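Local coordinates for integral membrane indolylacetylinositol arabinosyltransferase EmbC (Mycolicibacterium smegmatis, PDB 7BVE), which probably transfers arabinose units to the growing arabinan of the mycobacterial cell wall, as a membrane-embedded glycosyltransferase of the emb family, at residues 43-49 with 1053-1057; 65-71 with 199-205; 768-773 with 815-820; 865-871 with 903-909. All coordinates share one frame; numbering follows the deposited sequence.

Interaction 1 (43-49 with 1053-1057); sequences AELNWPQ and ARLDL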
loop_
_atom_site.group_PDB
_atom_site.type_symbol
_atom_site.label_atom_id
_atom_site.label_comp_id
_atom_site.label_asym_id
_atom_site.label_seq_id
_atom_site.Cartn_x
_atom_site.Cartn_y
_atom_site.Cartn_z
ATOM N N ALA A 43 -29.897 37.172 -4.509
ATOM C CA ALA A 43 -29.699 37.624 -3.137
ATOM C C ALA A 43 -28.393 38.394 -3.044
ATOM O O ALA A 43 -27.334 37.844 -3.348
ATOM C CB ALA A 43 -29.679 36.439 -2.175
ATOM N N GLU A 44 -28.459 39.652 -2.616
ATOM C CA GLU A 44 -27.257 40.447 -2.429
ATOM C C GLU A 44 -27.205 41.018 -1.020
ATOM O O GLU A 44 -28.215 41.104 -0.319
ATOM C CB GLU A 44 -27.152 41.594 -3.430
ATOM C CG GLU A 44 -28.152 42.691 -3.222
ATOM C CD GLU A 44 -27.937 43.839 -4.174
ATOM O OE1 GLU A 44 -26.998 43.762 -4.992
ATOM O OE2 GLU A 44 -28.702 44.823 -4.101
ATOM N N LEU A 45 -26.003 41.426 -0.627
ATOM C CA LEU A 45 -25.708 41.935 0.709
ATOM C C LEU A 45 -25.277 43.390 0.609
ATOM O O LEU A 45 -24.168 43.680 0.157
ATOM C CB LEU A 45 -24.618 41.094 1.363
ATOM C CG LEU A 45 -24.089 41.545 2.719
ATOM C CD1 LEU A 45 -25.193 41.556 3.743
ATOM C CD2 LEU A 45 -22.952 40.645 3.159
ATOM N N ASN A 46 -26.142 44.301 1.034
ATOM C CA ASN A 46 -25.817 45.716 1.139
ATOM C C ASN A 46 -25.559 46.017 2.608
ATOM O O ASN A 46 -26.463 45.861 3.432
ATOM C CB ASN A 46 -26.964 46.568 0.606
ATOM C CG ASN A 46 -27.170 46.402 -0.884
ATOM O OD1 ASN A 46 -26.215 46.383 -1.656
ATOM N ND2 ASN A 46 -28.424 46.276 -1.298
ATOM N N TRP A 47 -24.331 46.455 2.942
ATOM C CA TRP A 47 -23.871 46.299 4.324
ATOM C C TRP A 47 -24.459 47.282 5.328
ATOM O O TRP A 47 -24.915 46.825 6.391
ATOM C CB TRP A 47 -22.345 46.288 4.394
ATOM C CG TRP A 47 -21.896 46.346 5.830
ATOM C CD1 TRP A 47 -22.174 45.445 6.809
ATOM C CD2 TRP A 47 -21.113 47.373 6.447
ATOM N NE1 TRP A 47 -21.614 45.840 7.993
ATOM C CE2 TRP A 47 -20.954 47.021 7.798
ATOM C CE3 TRP A 47 -20.520 48.551 5.983
ATOM C CZ2 TRP A 47 -20.222 47.793 8.684
ATOM C CZ3 TRP A 47 -19.805 49.319 6.868
ATOM C CH2 TRP A 47 -19.662 48.940 8.203
ATOM N N PRO A 48 -24.420 48.636 5.126
ATOM C CA PRO A 48 -24.903 49.477 6.232
ATOM C C PRO A 48 -26.412 49.398 6.355
ATOM O O PRO A 48 -27.162 50.025 5.601
ATOM C CB PRO A 48 -24.432 50.885 5.848
ATOM C CG PRO A 48 -23.376 50.658 4.865
ATOM C CD PRO A 48 -23.831 49.488 4.079
ATOM N N GLN A 49 -26.851 48.617 7.339
ATOM C CA GLN A 49 -28.245 48.209 7.401
ATOM C C GLN A 49 -29.117 49.334 7.939
ATOM O O GLN A 49 -30.022 49.819 7.251
ATOM C CB GLN A 49 -28.393 46.955 8.268
ATOM C CG GLN A 49 -27.623 45.711 7.812
ATOM C CD GLN A 49 -28.061 45.177 6.468
ATOM O OE1 GLN A 49 -29.211 45.336 6.064
ATOM N NE2 GLN A 49 -27.160 44.482 5.792
ATOM N N ALA A 1053 -27.013 39.098 9.159
ATOM C CA ALA A 1053 -27.322 40.054 8.107
ATOM C C ALA A 1053 -28.727 39.797 7.584
ATOM O O ALA A 1053 -29.347 38.771 7.871
ATOM C CB ALA A 1053 -26.285 39.965 6.995
ATOM N N ARG A 1054 -29.249 40.730 6.792
ATOM C CA ARG A 1054 -30.506 40.497 6.088
ATOM C C ARG A 1054 -30.220 40.699 4.603
ATOM O O ARG A 1054 -29.419 41.559 4.228
ATOM C CB ARG A 1054 -31.618 41.402 6.600
ATOM C CG ARG A 1054 -31.456 42.873 6.319
ATOM C CD ARG A 1054 -32.532 43.660 7.016
ATOM N NE ARG A 1054 -32.343 43.638 8.461
ATOM C CZ ARG A 1054 -33.234 44.094 9.332
ATOM N NH1 ARG A 1054 -34.380 44.604 8.901
ATOM N NH2 ARG A 1054 -32.984 44.036 10.631
ATOM N N LEU A 1055 -30.831 39.867 3.774
ATOM C CA LEU A 1055 -30.507 39.869 2.361
ATOM C C LEU A 1055 -31.658 40.452 1.556
ATOM O O LEU A 1055 -32.831 40.277 1.892
ATOM C CB LEU A 1055 -30.206 38.453 1.884
ATOM C CG LEU A 1055 -29.095 37.726 2.632
ATOM C CD1 LEU A 1055 -28.888 36.355 2.033
ATOM C CD2 LEU A 1055 -27.820 38.523 2.631
ATOM N N ASP A 1056 -31.312 41.149 0.482
ATOM C CA ASP A 1056 -32.292 41.768 -0.395
ATOM C C ASP A 1056 -32.584 40.814 -1.545
ATOM O O ASP A 1056 -31.742 40.622 -2.425
ATOM C CB ASP A 1056 -31.780 43.109 -0.910
ATOM C CG ASP A 1056 -31.632 44.128 0.195
ATOM O OD1 ASP A 1056 -32.389 44.047 1.183
ATOM O OD2 ASP A 1056 -30.754 45.006 0.088
ATOM N N LEU A 1057 -33.777 40.229 -1.538
ATOM C CA LEU A 1057 -34.135 39.150 -2.444
ATOM C C LEU A 1057 -34.815 39.673 -3.701
ATOM O O LEU A 1057 -35.451 40.727 -3.707
ATOM C CB LEU A 1057 -35.044 38.142 -1.742
ATOM C CG LEU A 1057 -34.384 37.397 -0.588
ATOM C CD1 LEU A 1057 -35.404 36.565 0.144
ATOM C CD2 LEU A 1057 -33.274 36.529 -1.101
#
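Residues 43-46 and 1056-1057 run antiparallel, Ala-43 facing Leu-1057 as a non-hydrogen-bonded pair and Glu-44 facing Asp-1056 as a hydrogen-bonded one. Asp-1056 N reaches Glu-44 O at 3.2 Å with a nearly straight N-H (170°); the return bond from Glu-44 N to Asp-1056 O is weak. On the face of Ala-43 and Leu-1057 the contact is apolar. The small Ala-43 lets Leu-1057 lean in, CD2 touching its CB at 3.8 Å. Farther along, Leu-45 extends CD1 to the methyl of Ala-1053 (3.8 Å) and, more loosely, to Leu-1055 CD2; this reach follows from a first torsion that sets CG opposite the backbone N (chi1 175°). Beside Glu-44 and Asp-1056 the chemistry turns polar. The side chain of Asn-46 crosses that of Asp-1056 at about a right angle, the amide and carboxylate planes being 47° apart, and its ND2 donates to Asp-1056 OD2 at 3.0 Å and to Glu-44 OE2 at 3.2 Å, the latter met from above the carboxylate plane. An amide suits this place: one NH2 probably eases the proximity of two acids, while OD1 is engaged by Ser-201. Gln-49 lays OE1 against the aliphatic CG of Arg-1054. The pairing is that of an edge strand in an antiparallel sheet: strand 1056-1062 of the C-terminal region closes one side of the sheet of the concanavalin-like domain.

Interaction 2 (65-71 with 199-205); sequences ATDLTVT and QLSATID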
loop_
_atom_site.group_PDB
_atom_site.type_symbol
_atom_site.label_atom_id
_atom_site.label_comp_id
_atom_site.label_asym_id
_atom_site.label_seq_id
_atom_site.Cartn_x
_atom_site.Cartn_y
_atom_site.Cartn_z
ATOM N N ALA A 65 -18.270 35.754 -3.323
ATOM C CA ALA A 65 -19.364 36.333 -4.078
ATOM C C ALA A 65 -18.962 36.437 -5.539
ATOM O O ALA A 65 -17.777 36.424 -5.871
ATOM C CB ALA A 65 -19.727 37.711 -3.532
ATOM N N THR A 66 -19.952 36.546 -6.417
ATOM C CA THR A 66 -19.633 36.716 -7.829
ATOM C C THR A 66 -19.251 38.149 -8.181
ATOM O O THR A 66 -18.871 38.404 -9.324
ATOM C CB THR A 66 -20.811 36.266 -8.697
ATOM O OG1 THR A 66 -21.951 37.087 -8.434
ATOM C CG2 THR A 66 -21.168 34.835 -8.395
ATOM N N ASP A 67 -19.317 39.068 -7.225
ATOM C CA ASP A 67 -19.178 40.499 -7.435
ATOM C C ASP A 67 -19.009 41.150 -6.075
ATOM O O ASP A 67 -19.606 40.696 -5.103
ATOM C CB ASP A 67 -20.411 41.056 -8.151
ATOM C CG ASP A 67 -20.332 42.538 -8.389
ATOM O OD1 ASP A 67 -19.597 42.959 -9.299
ATOM O OD2 ASP A 67 -21.013 43.292 -7.661
ATOM N N LEU A 68 -18.199 42.199 -6.008
ATOM C CA LEU A 68 -17.967 42.908 -4.759
ATOM C C LEU A 68 -17.572 44.337 -5.077
ATOM O O LEU A 68 -16.781 44.576 -5.986
ATOM C CB LEU A 68 -16.889 42.215 -3.923
ATOM C CG LEU A 68 -16.511 42.811 -2.570
ATOM C CD1 LEU A 68 -17.701 42.899 -1.666
ATOM C CD2 LEU A 68 -15.458 41.958 -1.929
ATOM N N THR A 69 -18.140 45.287 -4.340
ATOM C CA THR A 69 -17.918 46.704 -4.625
ATOM C C THR A 69 -18.061 47.487 -3.329
ATOM O O THR A 69 -19.161 47.563 -2.780
ATOM C CB THR A 69 -18.906 47.204 -5.676
ATOM O OG1 THR A 69 -18.676 46.536 -6.921
ATOM C CG2 THR A 69 -18.769 48.697 -5.882
ATOM N N VAL A 70 -16.972 48.076 -2.853
ATOM C CA VAL A 70 -16.999 48.911 -1.661
ATOM C C VAL A 70 -16.462 50.291 -2.024
ATOM O O VAL A 70 -15.604 50.428 -2.899
ATOM C CB VAL A 70 -16.220 48.237 -0.500
ATOM C CG1 VAL A 70 -14.789 48.017 -0.835
ATOM C CG2 VAL A 70 -16.329 49.017 0.787
ATOM N N THR A 71 -17.026 51.331 -1.404
ATOM C CA THR A 71 -16.692 52.712 -1.750
ATOM C C THR A 71 -16.730 53.539 -0.468
ATOM O O THR A 71 -17.804 53.948 -0.034
ATOM C CB THR A 71 -17.664 53.254 -2.788
ATOM O OG1 THR A 71 -17.614 52.436 -3.961
ATOM C CG2 THR A 71 -17.318 54.677 -3.171
ATOM N N GLN A 199 -20.960 52.370 0.746
ATOM C CA GLN A 199 -21.900 51.365 0.268
ATOM C C GLN A 199 -21.115 50.142 -0.178
ATOM O O GLN A 199 -20.559 50.125 -1.278
ATOM C CB GLN A 199 -22.753 51.929 -0.863
ATOM C CG GLN A 199 -23.813 50.990 -1.403
ATOM C CD GLN A 199 -24.910 50.695 -0.401
ATOM O OE1 GLN A 199 -25.341 51.573 0.344
ATOM N NE2 GLN A 199 -25.382 49.454 -0.391
ATOM N N LEU A 200 -21.058 49.127 0.676
ATOM C CA LEU A 200 -20.584 47.819 0.259
ATOM C C LEU A 200 -21.725 47.051 -0.388
ATOM O O LEU A 200 -22.877 47.163 0.029
ATOM C CB LEU A 200 -20.015 47.050 1.450
ATOM C CG LEU A 200 -19.358 45.686 1.229
ATOM C CD1 LEU A 200 -18.166 45.556 2.122
ATOM C CD2 LEU A 200 -20.311 44.551 1.535
ATOM N N SER A 201 -21.402 46.275 -1.419
ATOM C CA SER A 201 -22.383 45.439 -2.089
ATOM C C SER A 201 -21.703 44.163 -2.544
ATOM O O SER A 201 -20.534 44.188 -2.923
ATOM C CB SER A 201 -23.005 46.150 -3.286
ATOM O OG SER A 201 -23.719 47.294 -2.871
ATOM N N ALA A 202 -22.436 43.056 -2.503
ATOM C CA ALA A 202 -21.899 41.774 -2.931
ATOM C C ALA A 202 -23.054 40.886 -3.347
ATOM O O ALA A 202 -23.963 40.658 -2.552
ATOM C CB ALA A 202 -21.095 41.109 -1.815
ATOM N N THR A 203 -23.022 40.390 -4.580
ATOM C CA THR A 203 -24.054 39.483 -5.061
ATOM C C THR A 203 -23.642 38.061 -4.724
ATOM O O THR A 203 -22.615 37.580 -5.203
ATOM C CB THR A 203 -24.278 39.615 -6.563
ATOM O OG1 THR A 203 -23.126 39.135 -7.253
ATOM C CG2 THR A 203 -24.509 41.056 -6.939
ATOM N N ILE A 204 -24.451 37.390 -3.911
ATOM C CA ILE A 204 -24.119 36.055 -3.450
ATOM C C ILE A 204 -24.400 35.054 -4.564
ATOM O O ILE A 204 -25.360 35.195 -5.331
ATOM C CB ILE A 204 -24.930 35.743 -2.180
ATOM C CG1 ILE A 204 -24.746 36.864 -1.175
ATOM C CG2 ILE A 204 -24.449 34.490 -1.520
ATOM C CD1 ILE A 204 -25.712 36.809 -0.054
ATOM N N ASP A 205 -23.544 34.040 -4.672
ATOM C CA ASP A 205 -23.687 33.009 -5.695
ATOM C C ASP A 205 -24.798 32.039 -5.299
ATOM O O ASP A 205 -24.569 30.969 -4.736
ATOM C CB ASP A 205 -22.366 32.288 -5.900
ATOM C CG ASP A 205 -22.435 31.252 -6.990
ATOM O OD1 ASP A 205 -22.486 31.634 -8.175
ATOM O OD2 ASP A 205 -22.435 30.050 -6.662
#
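Leu-68 and Ala-202 make the plainest fit of bump and hollow between these two antiparallel strands: the leucine's CD1 lies 3.8 Å from Ala-202 CB and also rests on Ser-201 O. With CG swung opposite the backbone N (chi1 -180°), the isobutyl group leans over the neighbouring strand, where a residue as small as alanine accepts it. Ala-65 CB approaches Ala-202 CB at 4.0 Å from the N-terminal side of Leu-68, so Ala-202 has a larger and a smaller neighbour. Further along, Val-70 CG2 meets Leu-200 CD1 at 4.1 Å, one branched side chain set at a slant to the other.

The relief on the face of Thr-69 and Ser-201 is lower. These short polar side chains suit a partly exposed surface, Ser-201 OG being hydrogen-bonded to Asn-46 OD1 of strand 38-46, and their backbones are joined by two bonds, Thr-69 N to Ser-201 O at 3.0 Å and Ser-201 N to Thr-69 O at 2.9 Å. At the far end Thr-66 and Thr-203 cross at about a right angle, and Thr-203 OG1 donates to Thr-66 OG1 at 2.6 Å. Thr-66 N binds Thr-203 O, while Thr-66 CG2 nestles against Asp-205 CB (3.8 Å); the Asp-205 carboxylate is paired with Arg-207.

Strand 140-145 flanks strand 67-71, and strand 38-46 flanks strand 201-203, so both lie inside the sheet; Leu-92 of strand 90-93 packs on Val-70 and Leu-200 together.

Interaction 3 (768-773 with 815-820); sequences PNGIPS and NGSRAR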
loop_
_atom_site.group_PDB
_atom_site.type_symbol
_atom_site.label_atom_id
_atom_site.label_comp_id
_atom_site.label_asym_id
_atom_site.label_seq_id
_atom_site.Cartn_x
_atom_site.Cartn_y
_atom_site.Cartn_z
ATOM N N PRO A 768 5.838 26.581 39.837
ATOM C CA PRO A 768 4.699 27.506 39.654
ATOM C C PRO A 768 4.686 28.232 38.315
ATOM O O PRO A 768 3.614 28.624 37.850
ATOM C CB PRO A 768 4.860 28.491 40.818
ATOM C CG PRO A 768 5.650 27.764 41.816
ATOM C CD PRO A 768 6.618 26.952 41.022
ATOM N N ASN A 769 5.837 28.413 37.673
ATOM C CA ASN A 769 5.861 28.743 36.254
ATOM C C ASN A 769 6.688 27.710 35.492
ATOM O O ASN A 769 7.156 27.980 34.382
ATOM C CB ASN A 769 6.394 30.159 36.039
ATOM C CG ASN A 769 5.956 30.762 34.713
ATOM O OD1 ASN A 769 5.227 30.132 33.943
ATOM N ND2 ASN A 769 6.403 31.981 34.442
ATOM N N GLY A 770 6.875 26.528 36.071
ATOM C CA GLY A 770 7.694 25.491 35.480
ATOM C C GLY A 770 6.922 24.492 34.649
ATOM O O GLY A 770 6.880 23.302 34.979
ATOM N N ILE A 771 6.274 24.970 33.591
ATOM C CA ILE A 771 5.738 24.121 32.529
ATOM C C ILE A 771 6.199 24.720 31.204
ATOM O O ILE A 771 6.373 25.944 31.113
ATOM C CB ILE A 771 4.202 23.991 32.596
ATOM C CG1 ILE A 771 3.498 25.339 32.455
ATOM C CG2 ILE A 771 3.738 23.333 33.885
ATOM C CD1 ILE A 771 2.017 25.202 32.278
ATOM N N PRO A 772 6.468 23.909 30.177
ATOM C CA PRO A 772 6.755 24.469 28.852
ATOM C C PRO A 772 5.559 25.192 28.265
ATOM O O PRO A 772 4.466 24.631 28.169
ATOM C CB PRO A 772 7.124 23.237 28.021
ATOM C CG PRO A 772 7.602 22.263 29.004
ATOM C CD PRO A 772 6.780 22.477 30.236
ATOM N N SER A 773 5.761 26.448 27.873
ATOM C CA SER A 773 4.674 27.270 27.361
ATOM C C SER A 773 4.338 26.976 25.908
ATOM O O SER A 773 3.333 27.490 25.409
ATOM C CB SER A 773 5.033 28.746 27.510
ATOM O OG SER A 773 6.136 29.080 26.687
ATOM N N ASN A 815 -0.928 31.182 42.891
ATOM C CA ASN A 815 0.342 30.555 43.210
ATOM C C ASN A 815 1.506 31.395 42.684
ATOM O O ASN A 815 2.665 30.977 42.717
ATOM C CB ASN A 815 0.378 29.150 42.624
ATOM C CG ASN A 815 1.409 28.272 43.274
ATOM O OD1 ASN A 815 2.022 28.654 44.269
ATOM N ND2 ASN A 815 1.649 27.117 42.683
ATOM N N GLY A 816 1.211 32.597 42.201
ATOM C CA GLY A 816 2.206 33.341 41.458
ATOM C C GLY A 816 2.442 32.800 40.070
ATOM O O GLY A 816 3.489 33.065 39.475
ATOM N N SER A 817 1.484 32.058 39.529
ATOM C CA SER A 817 1.626 31.413 38.236
ATOM C C SER A 817 1.243 32.366 37.110
ATOM O O SER A 817 0.449 33.293 37.285
ATOM C CB SER A 817 0.763 30.156 38.167
ATOM O OG SER A 817 0.899 29.522 36.910
ATOM N N ARG A 818 1.826 32.121 35.936
ATOM C CA ARG A 818 1.517 32.893 34.741
ATOM C C ARG A 818 1.076 31.993 33.592
ATOM O O ARG A 818 1.186 32.383 32.426
ATOM C CB ARG A 818 2.721 33.735 34.316
ATOM C CG ARG A 818 3.118 34.800 35.324
ATOM C CD ARG A 818 4.318 35.602 34.848
ATOM N NE ARG A 818 4.002 36.403 33.671
ATOM C CZ ARG A 818 4.487 36.167 32.457
ATOM N NH1 ARG A 818 5.317 35.150 32.261
ATOM N NH2 ARG A 818 4.146 36.946 31.440
ATOM N N ALA A 819 0.574 30.804 33.899
ATOM C CA ALA A 819 0.281 29.805 32.887
ATOM C C ALA A 819 -1.162 29.910 32.405
ATOM O O ALA A 819 -2.036 30.456 33.081
ATOM C CB ALA A 819 0.544 28.406 33.434
ATOM N N ARG A 820 -1.397 29.370 31.213
ATOM C CA ARG A 820 -2.738 29.306 30.653
ATOM C C ARG A 820 -3.455 28.081 31.199
ATOM O O ARG A 820 -2.904 26.977 31.191
ATOM C CB ARG A 820 -2.690 29.243 29.126
ATOM C CG ARG A 820 -2.502 30.576 28.413
ATOM C CD ARG A 820 -1.035 30.969 28.305
ATOM N NE ARG A 820 -0.265 30.006 27.523
ATOM C CZ ARG A 820 1.062 29.988 27.458
ATOM N NH1 ARG A 820 1.680 29.074 26.723
ATOM N NH2 ARG A 820 1.773 30.889 28.122
#
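Two irregular loop segments, both between strands 762-764 and 833-834 of the C-terminal domain, are joined here around an ST turn at Ser-817. The serine hydroxyl works in two directions: OG donates to Pro-768 O at 3.0 Å, arriving almost in line with the carbonyl, and accepts from Ala-819 N at 3.3 Å. Setting OG opposite its own backbone N (chi1 -180°) is what carries it to the proline carbonyl. Serine suits the post because one short hydroxyl can bind the facing segment and stabilise its own turn together. The ring of Pro-768 adds a rigid apolar surface, its CB 3.8 Å from Asn-815 O and close to the Asn-815 amide, whose ND2 donates to Val-832 O. Beyond the turn, Ile-771 extends CD1 onto the methyl of Ala-819 at 3.7 Å, a small target for a long branch; Trp-937 also packs on the isoleucine. The amide of Asn-769 approaches the guanidinium of Arg-818 near its plane, ND2 and NH1 4.0 Å apart, with the two planes turned steeply against each other. Arg-820, bent twice along its chain, brings the guanidinium edge to Ser-773 O, with Arg-820 NH1 also 3.5 Å from Ser-773 CB. With the serine-to-carbonyl hydrogen bond, a methyl contact and long, exposed arginines, the chemistry implies a surface contact held by a few local points, with no continuous ladder of backbone bonds.

Interaction 4 (865-871 with 903-909); sequences VSAAGRF and APAWRNL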
loop_
_atom_site.group_PDB
_atom_site.type_symbol
_atom_site.label_atom_id
_atom_site.label_comp_id
_atom_site.label_asym_id
_atom_site.label_seq_id
_atom_site.Cartn_x
_atom_site.Cartn_y
_atom_site.Cartn_z
ATOM N N VAL A 865 -8.524 15.105 38.831
ATOM C CA VAL A 865 -7.463 16.103 38.814
ATOM C C VAL A 865 -7.074 16.331 37.363
ATOM O O VAL A 865 -7.263 15.452 36.517
ATOM C CB VAL A 865 -6.232 15.695 39.654
ATOM C CG1 VAL A 865 -6.631 15.410 41.080
ATOM C CG2 VAL A 865 -5.515 14.511 39.061
ATOM N N SER A 866 -6.572 17.521 37.066
ATOM C CA SER A 866 -6.090 17.850 35.734
ATOM C C SER A 866 -4.570 17.796 35.724
ATOM O O SER A 866 -3.924 18.170 36.704
ATOM C CB SER A 866 -6.562 19.236 35.310
ATOM O OG SER A 866 -7.969 19.306 35.279
ATOM N N ALA A 867 -3.998 17.341 34.618
ATOM C CA ALA A 867 -2.563 17.133 34.589
ATOM C C ALA A 867 -2.035 17.287 33.174
ATOM O O ALA A 867 -2.712 16.950 32.204
ATOM C CB ALA A 867 -2.204 15.755 35.134
ATOM N N ALA A 868 -0.810 17.792 33.071
ATOM C CA ALA A 868 -0.104 17.932 31.809
ATOM C C ALA A 868 1.198 17.141 31.853
ATOM O O ALA A 868 1.589 16.590 32.883
ATOM C CB ALA A 868 0.183 19.403 31.496
ATOM N N GLY A 869 1.865 17.076 30.709
ATOM C CA GLY A 869 3.170 16.458 30.651
ATOM C C GLY A 869 3.145 14.964 30.437
ATOM O O GLY A 869 2.136 14.312 30.704
ATOM N N ARG A 870 4.256 14.415 29.960
ATOM C CA ARG A 870 4.367 12.991 29.679
ATOM C C ARG A 870 4.852 12.261 30.922
ATOM O O ARG A 870 5.904 12.600 31.470
ATOM C CB ARG A 870 5.325 12.771 28.513
ATOM C CG ARG A 870 5.494 11.332 28.081
ATOM C CD ARG A 870 6.432 11.257 26.886
ATOM N NE ARG A 870 6.684 9.889 26.442
ATOM C CZ ARG A 870 7.480 9.570 25.427
ATOM N NH1 ARG A 870 8.106 10.520 24.749
ATOM N NH2 ARG A 870 7.653 8.301 25.089
ATOM N N PHE A 871 4.094 11.260 31.366
ATOM C CA PHE A 871 4.466 10.473 32.535
ATOM C C PHE A 871 3.808 9.100 32.452
ATOM O O PHE A 871 3.025 8.817 31.544
ATOM C CB PHE A 871 4.122 11.211 33.835
ATOM C CG PHE A 871 2.664 11.545 34.004
ATOM C CD1 PHE A 871 2.150 12.735 33.518
ATOM C CD2 PHE A 871 1.822 10.702 34.704
ATOM C CE1 PHE A 871 0.816 13.055 33.690
ATOM C CE2 PHE A 871 0.492 11.013 34.875
ATOM C CZ PHE A 871 -0.009 12.194 34.368
ATOM N N ALA A 903 -0.675 13.235 25.070
ATOM C CA ALA A 903 0.333 13.832 25.909
ATOM C C ALA A 903 1.397 14.531 25.104
ATOM O O ALA A 903 1.959 13.954 24.178
ATOM C CB ALA A 903 0.947 12.763 26.779
ATOM N N PRO A 904 1.687 15.779 25.453
ATOM C CA PRO A 904 1.716 16.144 26.846
ATOM C C PRO A 904 0.689 17.150 27.302
ATOM O O PRO A 904 0.861 17.666 28.399
ATOM C CB PRO A 904 3.040 16.811 26.934
ATOM C CG PRO A 904 3.193 17.527 25.624
ATOM C CD PRO A 904 2.352 16.789 24.622
ATOM N N ALA A 905 -0.352 17.420 26.535
ATOM C CA ALA A 905 -1.289 18.465 26.880
ATOM C C ALA A 905 -2.213 18.284 28.014
ATOM O O ALA A 905 -2.512 17.170 28.400
ATOM C CB ALA A 905 -2.060 18.828 25.675
ATOM N N TRP A 906 -2.688 19.388 28.566
ATOM C CA TRP A 906 -3.620 19.203 29.701
ATOM C C TRP A 906 -4.705 18.168 29.411
ATOM O O TRP A 906 -5.234 18.153 28.339
ATOM C CB TRP A 906 -4.248 20.532 30.083
ATOM C CG TRP A 906 -3.324 21.580 30.601
ATOM C CD1 TRP A 906 -2.740 22.572 29.884
ATOM C CD2 TRP A 906 -2.931 21.797 31.962
ATOM N NE1 TRP A 906 -2.010 23.384 30.699
ATOM C CE2 TRP A 906 -2.101 22.925 31.976
ATOM C CE3 TRP A 906 -3.197 21.153 33.169
ATOM C CZ2 TRP A 906 -1.542 23.419 33.141
ATOM C CZ3 TRP A 906 -2.637 21.631 34.322
ATOM C CH2 TRP A 906 -1.811 22.742 34.300
ATOM N N ARG A 907 -4.995 17.340 30.409
ATOM C CA ARG A 907 -6.012 16.305 30.317
ATOM C C ARG A 907 -6.608 16.086 31.703
ATOM O O ARG A 907 -6.163 16.686 32.683
ATOM C CB ARG A 907 -5.410 15.004 29.786
ATOM C CG ARG A 907 -4.020 14.699 30.319
ATOM C CD ARG A 907 -3.302 13.686 29.441
ATOM N NE ARG A 907 -1.956 13.400 29.926
ATOM C CZ ARG A 907 -1.261 12.313 29.605
ATOM N NH1 ARG A 907 -0.041 12.134 30.093
ATOM N NH2 ARG A 907 -1.787 11.403 28.796
ATOM N N ASN A 908 -7.616 15.227 31.784
ATOM C CA ASN A 908 -8.272 14.935 33.049
ATOM C C ASN A 908 -7.909 13.528 33.487
ATOM O O ASN A 908 -8.084 12.573 32.726
ATOM C CB ASN A 908 -9.787 15.064 32.928
ATOM C CG ASN A 908 -10.253 16.499 32.871
ATOM O OD1 ASN A 908 -9.870 17.323 33.692
ATOM N ND2 ASN A 908 -11.072 16.810 31.883
ATOM N N LEU A 909 -7.392 13.407 34.703
ATOM C CA LEU A 909 -7.134 12.121 35.330
ATOM C C LEU A 909 -8.311 11.807 36.236
ATOM O O LEU A 909 -8.750 12.668 36.998
ATOM C CB LEU A 909 -5.845 12.157 36.146
ATOM C CG LEU A 909 -4.516 12.505 35.487
ATOM C CD1 LEU A 909 -3.446 12.544 36.547
ATOM C CD2 LEU A 909 -4.165 11.516 34.427
#
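Val-865 and Leu-909 exchange two backbone bonds, Leu-909 N to Val-865 O at 2.7 Å and Val-865 N to Leu-909 O at 3.1 Å, and Ala-867 and Arg-907 repeat the pattern. Past the strand end Gly-869 N donates to Pro-904 O at 2.6 Å, continuing the connection into the loops. Gly-869 adopts a positive phi (86°) that glycine takes without strain. Its carbonyl also receives Arg-907 NH1 at 3.1 Å, the guanidinium reaching it on an extended chain, while NH2 forms a long, weak ion pair with Asp-899. Between the backbone pairs, Ser-866 OG donates to Asn-908 OD1 at 3.2 Å, nearly in line with the amide C=O; Arg-944 offers that oxygen a second, weak bond.

This is the antiparallel pairing of strands 862-867 and 907-912 in the C-terminal domain's beta-sheet, strand 895-899 flanking the latter.

On the face that Val-865, Ala-867 and Leu-909 share with Arg-907, the aliphatic groups pack together. Leu-909 CD1 lies against Ala-867 CB at 3.7 Å and also meets Val-865 CG2; the small alanine admits the leucine tip. Phe-871 comes from the opposite direction, presenting its ring edge to that same CD1. Ala-868 sets its CB over a face of the Trp-906 indole, a CH-pi contact 4.2 Å from the five-membered ring centroid, and Pro-822 and Asp-778 also touch the indole.

In the fold
Interactions 1 and 2 belong to one antiparallel sheet, where strands 38-46 and 201-203 are neighbours; Leu-45 N probably bonds to Ala-202 O between them. Interaction 1 lies at the sheet's outer strand and is a surface contact, whereas interaction 2 is partly buried farther in. Well apart from both, interactions 3 and 4 share the C-terminal domain and meet where Ile-771 packs on Trp-906. There the exposed loops of interaction 3 rely on scattered side-chain contacts, while the buried interaction 4 has regular backbone pairing and apolar packing. Interaction 1 brings the C-terminal region back to the N-terminal domain, enclosing the other three along the chain.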